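Local coordinates for synaptonemal complex protein 2 (Mus musculus, PDB 5IWZ) that helps build the axial and lateral elements of the synaptonemal complex and is required for normal chromosome synapsis in meiosis, at residues A333-N345 against L355-K367. Residues are numbered along the deposited sequence; the frame is centred on the assembly and turned at random.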
loop_
_atom_site.group_PDB
_atom_site.type_symbol
_atom_site.label_atom_id
_atom_site.label_comp_id
_atom_site.label_asym_id
_atom_site.label_seq_id
_atom_site.Cartn_x
_atom_site.Cartn_y
_atom_site.Cartn_z
ATOM N N ALA A 333 4.146 8.680 8.952
ATOM C CA ALA A 333 4.200 7.306 9.432
ATOM C C ALA A 333 5.616 6.736 9.293
ATOM O O ALA A 333 6.263 6.898 8.255
ATOM C CB ALA A 333 3.205 6.443 8.658
ATOM N N VAL A 334 6.097 6.082 10.345
ATOM C CA VAL A 334 7.371 5.376 10.342
ATOM C C VAL A 334 7.071 3.901 10.562
ATOM O O VAL A 334 6.341 3.549 11.493
ATOM C CB VAL A 334 8.319 5.901 11.439
ATOM C CG1 VAL A 334 9.652 5.154 11.398
ATOM C CG2 VAL A 334 8.508 7.411 11.328
ATOM N N THR A 335 7.643 3.042 9.727
ATOM C CA THR A 335 7.472 1.600 9.851
ATOM C C THR A 335 8.844 0.956 9.916
ATOM O O THR A 335 9.712 1.286 9.103
ATOM C CB THR A 335 6.678 1.042 8.666
ATOM O OG1 THR A 335 5.397 1.672 8.641
ATOM C CG2 THR A 335 6.523 -0.464 8.765
ATOM N N VAL A 336 9.037 0.052 10.876
ATOM C CA VAL A 336 10.299 -0.686 11.014
ATOM C C VAL A 336 10.010 -2.164 10.814
ATOM O O VAL A 336 9.469 -2.809 11.715
ATOM C CB VAL A 336 10.964 -0.458 12.386
ATOM C CG1 VAL A 336 12.283 -1.268 12.509
ATOM C CG2 VAL A 336 11.187 1.025 12.641
ATOM N N PRO A 337 10.393 -2.749 9.685
ATOM C CA PRO A 337 10.128 -4.170 9.473
ATOM C C PRO A 337 11.217 -5.027 10.084
ATOM O O PRO A 337 12.364 -4.602 10.244
ATOM C CB PRO A 337 10.102 -4.299 7.945
ATOM C CG PRO A 337 10.990 -3.220 7.476
ATOM C CD PRO A 337 10.905 -2.088 8.473
ATOM N N GLU A 338 10.839 -6.258 10.428
ATOM C CA GLU A 338 11.760 -7.100 11.177
ATOM C C GLU A 338 13.044 -7.368 10.401
ATOM O O GLU A 338 14.114 -7.483 11.008
ATOM C CB GLU A 338 11.068 -8.406 11.608
ATOM C CG GLU A 338 10.816 -9.458 10.588
ATOM C CD GLU A 338 10.432 -10.793 11.254
ATOM O OE1 GLU A 338 9.698 -11.594 10.640
ATOM O OE2 GLU A 338 10.864 -11.037 12.405
ATOM N N GLU A 339 12.979 -7.409 9.067
ATOM C CA GLU A 339 14.188 -7.660 8.299
ATOM C C GLU A 339 15.178 -6.501 8.388
ATOM O O GLU A 339 16.346 -6.686 8.064
ATOM C CB GLU A 339 13.837 -7.950 6.835
ATOM C CG GLU A 339 13.351 -6.737 6.068
ATOM C CD GLU A 339 11.823 -6.673 5.916
ATOM O OE1 GLU A 339 11.082 -7.375 6.659
ATOM O OE2 GLU A 339 11.374 -5.886 5.053
ATOM N N LYS A 340 14.743 -5.315 8.815
ATOM C CA LYS A 340 15.653 -4.186 8.979
ATOM C C LYS A 340 16.348 -4.164 10.346
ATOM O O LYS A 340 17.234 -3.333 10.563
ATOM C CB LYS A 340 14.881 -2.885 8.790
ATOM C CG LYS A 340 15.143 -2.162 7.497
ATOM C CD LYS A 340 14.603 -0.748 7.583
ATOM C CE LYS A 340 14.099 -0.246 6.239
ATOM N NZ LYS A 340 13.831 1.229 6.257
ATOM N N VAL A 341 15.970 -5.037 11.271
ATOM C CA VAL A 341 16.472 -5.003 12.645
ATOM C C VAL A 341 17.614 -6.011 12.745
ATOM O O VAL A 341 17.418 -7.212 12.528
ATOM C CB VAL A 341 15.350 -5.302 13.655
ATOM C CG1 VAL A 341 15.902 -5.456 15.081
ATOM C CG2 VAL A 341 14.290 -4.193 13.614
ATOM N N GLN A 342 18.815 -5.508 13.011
ATOM C CA GLN A 342 19.968 -6.366 13.279
ATOM C C GLN A 342 19.851 -7.051 14.641
ATOM O O GLN A 342 20.107 -8.253 14.761
ATOM C CB GLN A 342 21.256 -5.545 13.202
ATOM C CG GLN A 342 22.520 -6.409 13.187
ATOM C CD GLN A 342 23.770 -5.587 13.039
ATOM O OE1 GLN A 342 24.087 -4.778 13.902
ATOM N NE2 GLN A 342 24.481 -5.771 11.933
ATOM N N MET A 343 19.495 -6.301 15.683
ATOM C CA MET A 343 19.135 -6.885 16.974
ATOM C C MET A 343 18.564 -5.774 17.847
ATOM O O MET A 343 18.606 -4.591 17.496
ATOM C CB MET A 343 20.311 -7.601 17.679
ATOM C CG MET A 343 21.482 -6.771 18.157
ATOM S SD MET A 343 22.773 -7.794 18.982
ATOM C CE MET A 343 23.287 -8.859 17.629
ATOM N N TYR A 344 18.013 -6.175 18.988
ATOM C CA TYR A 344 17.478 -5.211 19.934
ATOM C C TYR A 344 17.770 -5.659 21.350
ATOM O O TYR A 344 18.054 -6.831 21.613
ATOM C CB TYR A 344 15.969 -5.019 19.754
ATOM C CG TYR A 344 15.100 -6.183 20.179
ATOM C CD1 TYR A 344 14.603 -6.278 21.488
ATOM C CD2 TYR A 344 14.725 -7.154 19.264
ATOM C CE1 TYR A 344 13.779 -7.334 21.862
ATOM C CE2 TYR A 344 13.907 -8.200 19.620
ATOM C CZ TYR A 344 13.432 -8.297 20.916
ATOM O OH TYR A 344 12.613 -9.368 21.255
ATOM N N ASN A 345 17.665 -4.716 22.275
ATOM C CA ASN A 345 17.686 -5.072 23.685
ATOM C C ASN A 345 16.714 -4.180 24.445
ATOM O O ASN A 345 16.286 -3.130 23.958
ATOM C CB ASN A 345 19.103 -4.985 24.282
ATOM C CG ASN A 345 19.579 -3.576 24.465
ATOM O OD1 ASN A 345 19.348 -2.961 25.512
ATOM N ND2 ASN A 345 20.283 -3.054 23.464
ATOM N N LEU A 355 13.612 0.325 24.945
ATOM C CA LEU A 355 13.744 -0.585 23.813
ATOM C C LEU A 355 14.698 0.073 22.826
ATOM O O LEU A 355 14.379 1.126 22.259
ATOM C CB LEU A 355 12.382 -0.855 23.166
ATOM C CG LEU A 355 12.418 -1.584 21.811
ATOM C CD1 LEU A 355 12.955 -3.007 21.963
ATOM C CD2 LEU A 355 11.002 -1.600 21.211
ATOM N N THR A 356 15.866 -0.540 22.629
ATOM C CA THR A 356 16.870 -0.073 21.680
ATOM C C THR A 356 16.916 -1.024 20.494
ATOM O O THR A 356 17.228 -2.205 20.671
ATOM C CB THR A 356 18.248 -0.004 22.335
ATOM O OG1 THR A 356 18.172 0.847 23.476
ATOM C CG2 THR A 356 19.287 0.578 21.352
ATOM N N LEU A 357 16.591 -0.513 19.298
ATOM C CA LEU A 357 16.636 -1.282 18.049
ATOM C C LEU A 357 17.865 -0.871 17.263
ATOM O O LEU A 357 17.983 0.291 16.868
ATOM C CB LEU A 357 15.407 -1.042 17.171
ATOM C CG LEU A 357 13.971 -1.342 17.604
ATOM C CD1 LEU A 357 12.998 -0.887 16.490
ATOM C CD2 LEU A 357 13.812 -2.821 17.910
ATOM N N THR A 358 18.772 -1.813 17.033
ATOM C CA THR A 358 19.897 -1.590 16.134
ATOM C C THR A 358 19.454 -2.003 14.735
ATOM O O THR A 358 19.097 -3.163 14.521
ATOM C CB THR A 358 21.119 -2.392 16.581
ATOM O OG1 THR A 358 21.509 -1.971 17.886
ATOM C CG2 THR A 358 22.301 -2.190 15.630
ATOM N N LEU A 359 19.449 -1.059 13.801
ATOM C CA LEU A 359 19.034 -1.342 12.432
ATOM C C LEU A 359 20.216 -1.773 11.566
ATOM O O LEU A 359 21.361 -1.393 11.809
ATOM C CB LEU A 359 18.372 -0.120 11.810
ATOM C CG LEU A 359 17.232 0.506 12.625
ATOM C CD1 LEU A 359 16.706 1.704 11.865
ATOM C CD2 LEU A 359 16.120 -0.498 12.897
ATOM N N LYS A 360 19.914 -2.564 10.536
ATOM C CA LYS A 360 20.927 -3.066 9.620
ATOM C C LYS A 360 21.445 -1.997 8.669
ATOM O O LYS A 360 22.416 -2.261 7.949
ATOM C CB LYS A 360 20.372 -4.244 8.807
ATOM C CG LYS A 360 20.231 -5.523 9.602
ATOM C CD LYS A 360 19.598 -6.657 8.797
ATOM C CE LYS A 360 19.365 -7.854 9.701
ATOM N NZ LYS A 360 18.782 -9.054 9.026
ATOM N N ASN A 361 20.832 -0.814 8.636
ATOM C CA ASN A 361 21.399 0.279 7.855
ATOM C C ASN A 361 20.900 1.602 8.411
ATOM O O ASN A 361 19.922 1.650 9.165
ATOM C CB ASN A 361 21.062 0.145 6.361
ATOM C CG ASN A 361 19.579 0.031 6.097
ATOM O OD1 ASN A 361 19.039 -1.079 6.006
ATOM N ND2 ASN A 361 18.905 1.179 5.955
ATOM N N ILE A 362 21.608 2.674 8.037
ATOM C CA ILE A 362 21.210 4.031 8.399
ATOM C C ILE A 362 19.862 4.350 7.774
ATOM O O ILE A 362 19.599 4.002 6.615
ATOM C CB ILE A 362 22.274 5.039 7.926
ATOM C CG1 ILE A 362 23.649 4.709 8.512
ATOM C CG2 ILE A 362 21.863 6.465 8.249
ATOM C CD1 ILE A 362 24.781 5.590 7.937
ATOM N N VAL A 363 18.991 5.021 8.538
ATOM C CA VAL A 363 17.721 5.474 7.993
ATOM C C VAL A 363 17.599 6.972 8.220
ATOM O O VAL A 363 18.348 7.576 8.992
ATOM C CB VAL A 363 16.514 4.720 8.585
ATOM C CG1 VAL A 363 16.653 3.233 8.300
ATOM C CG2 VAL A 363 16.387 4.989 10.088
ATOM N N LYS A 364 16.655 7.582 7.515
ATOM C CA LYS A 364 16.440 9.021 7.604
ATOM C C LYS A 364 14.991 9.273 7.978
ATOM O O LYS A 364 14.081 8.793 7.299
ATOM C CB LYS A 364 16.788 9.716 6.288
ATOM C CG LYS A 364 16.642 11.226 6.322
ATOM C CD LYS A 364 16.814 11.808 4.922
ATOM C CE LYS A 364 16.827 13.331 4.928
ATOM N NZ LYS A 364 16.906 13.904 3.546
ATOM N N ILE A 365 14.776 10.006 9.063
ATOM C CA ILE A 365 13.434 10.351 9.515
ATOM C C ILE A 365 13.440 11.830 9.861
ATOM O O ILE A 365 14.237 12.269 10.697
ATOM C CB ILE A 365 12.992 9.506 10.725
ATOM C CG1 ILE A 365 13.070 8.012 10.410
ATOM C CG2 ILE A 365 11.581 9.852 11.132
ATOM C CD1 ILE A 365 12.612 7.144 11.549
ATOM N N SER A 366 12.558 12.591 9.215
ATOM C CA SER A 366 12.449 14.044 9.371
ATOM C C SER A 366 13.819 14.722 9.291
ATOM O O SER A 366 14.243 15.457 10.184
ATOM C CB SER A 366 11.713 14.412 10.668
ATOM O OG SER A 366 12.124 13.627 11.775
ATOM N N LYS A 367 14.504 14.466 8.174
ATOM C CA LYS A 367 15.813 15.045 7.855
ATOM C C LYS A 367 16.869 14.770 8.925
ATOM O O LYS A 367 17.893 15.459 8.970
ATOM C CB LYS A 367 15.720 16.556 7.584
ATOM C CG LYS A 367 15.651 16.886 6.089
ATOM C CD LYS A 367 17.042 16.975 5.442
ATOM C CE LYS A 367 16.956 17.247 3.941
ATOM N NZ LYS A 367 16.020 18.358 3.638
HETATM O O HOH W 1 16.356 -9.034 11.032
HETATM O O HOH W 2 16.018 1.803 5.096
#
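With CG anti to the carbonyl carbon (chi1 -60°) and CD1 anti to CA, L357 sends CD2 against CB of Y344, 3.6 Å away, and CD1 toward V336 CG1, the branch of V336 opposite its backbone N, the two side chains meeting tip to tip. Strands 341-349 and 352-359, to which the two segments contribute, form an antiparallel beta hairpin of the Spt16M-like (PH-clan) domain, interrupted by a classic beta bulge: Q342 and M343 both face T358. T358 O accepts a bent bond from Q342 N in its carbonyl plane (2.8 Å, N-H...O 133°) and a weak one from M343 N, while T358 N reaches M343 O. Further along, N345 and T356 exchange two backbone bonds. V336 CG1 also lies 3.9 Å from L359 CD2, the side chains crossing at about a right angle; strand 333-337, at the edge of a second sheet, thus lays V336 against L357 and L359, and L373 touches both V336 and L359. Beyond the corner at K360 and N361, I365 CD1 meets V334 CG1 at 3.6 Å. At the bulge end, K360 N bonds to K340 O, and the extended K360 side chain runs past Q342 CB. Its NZ donates to a water, 3.1 Å away, that in turn donates to E338 O and V341 O.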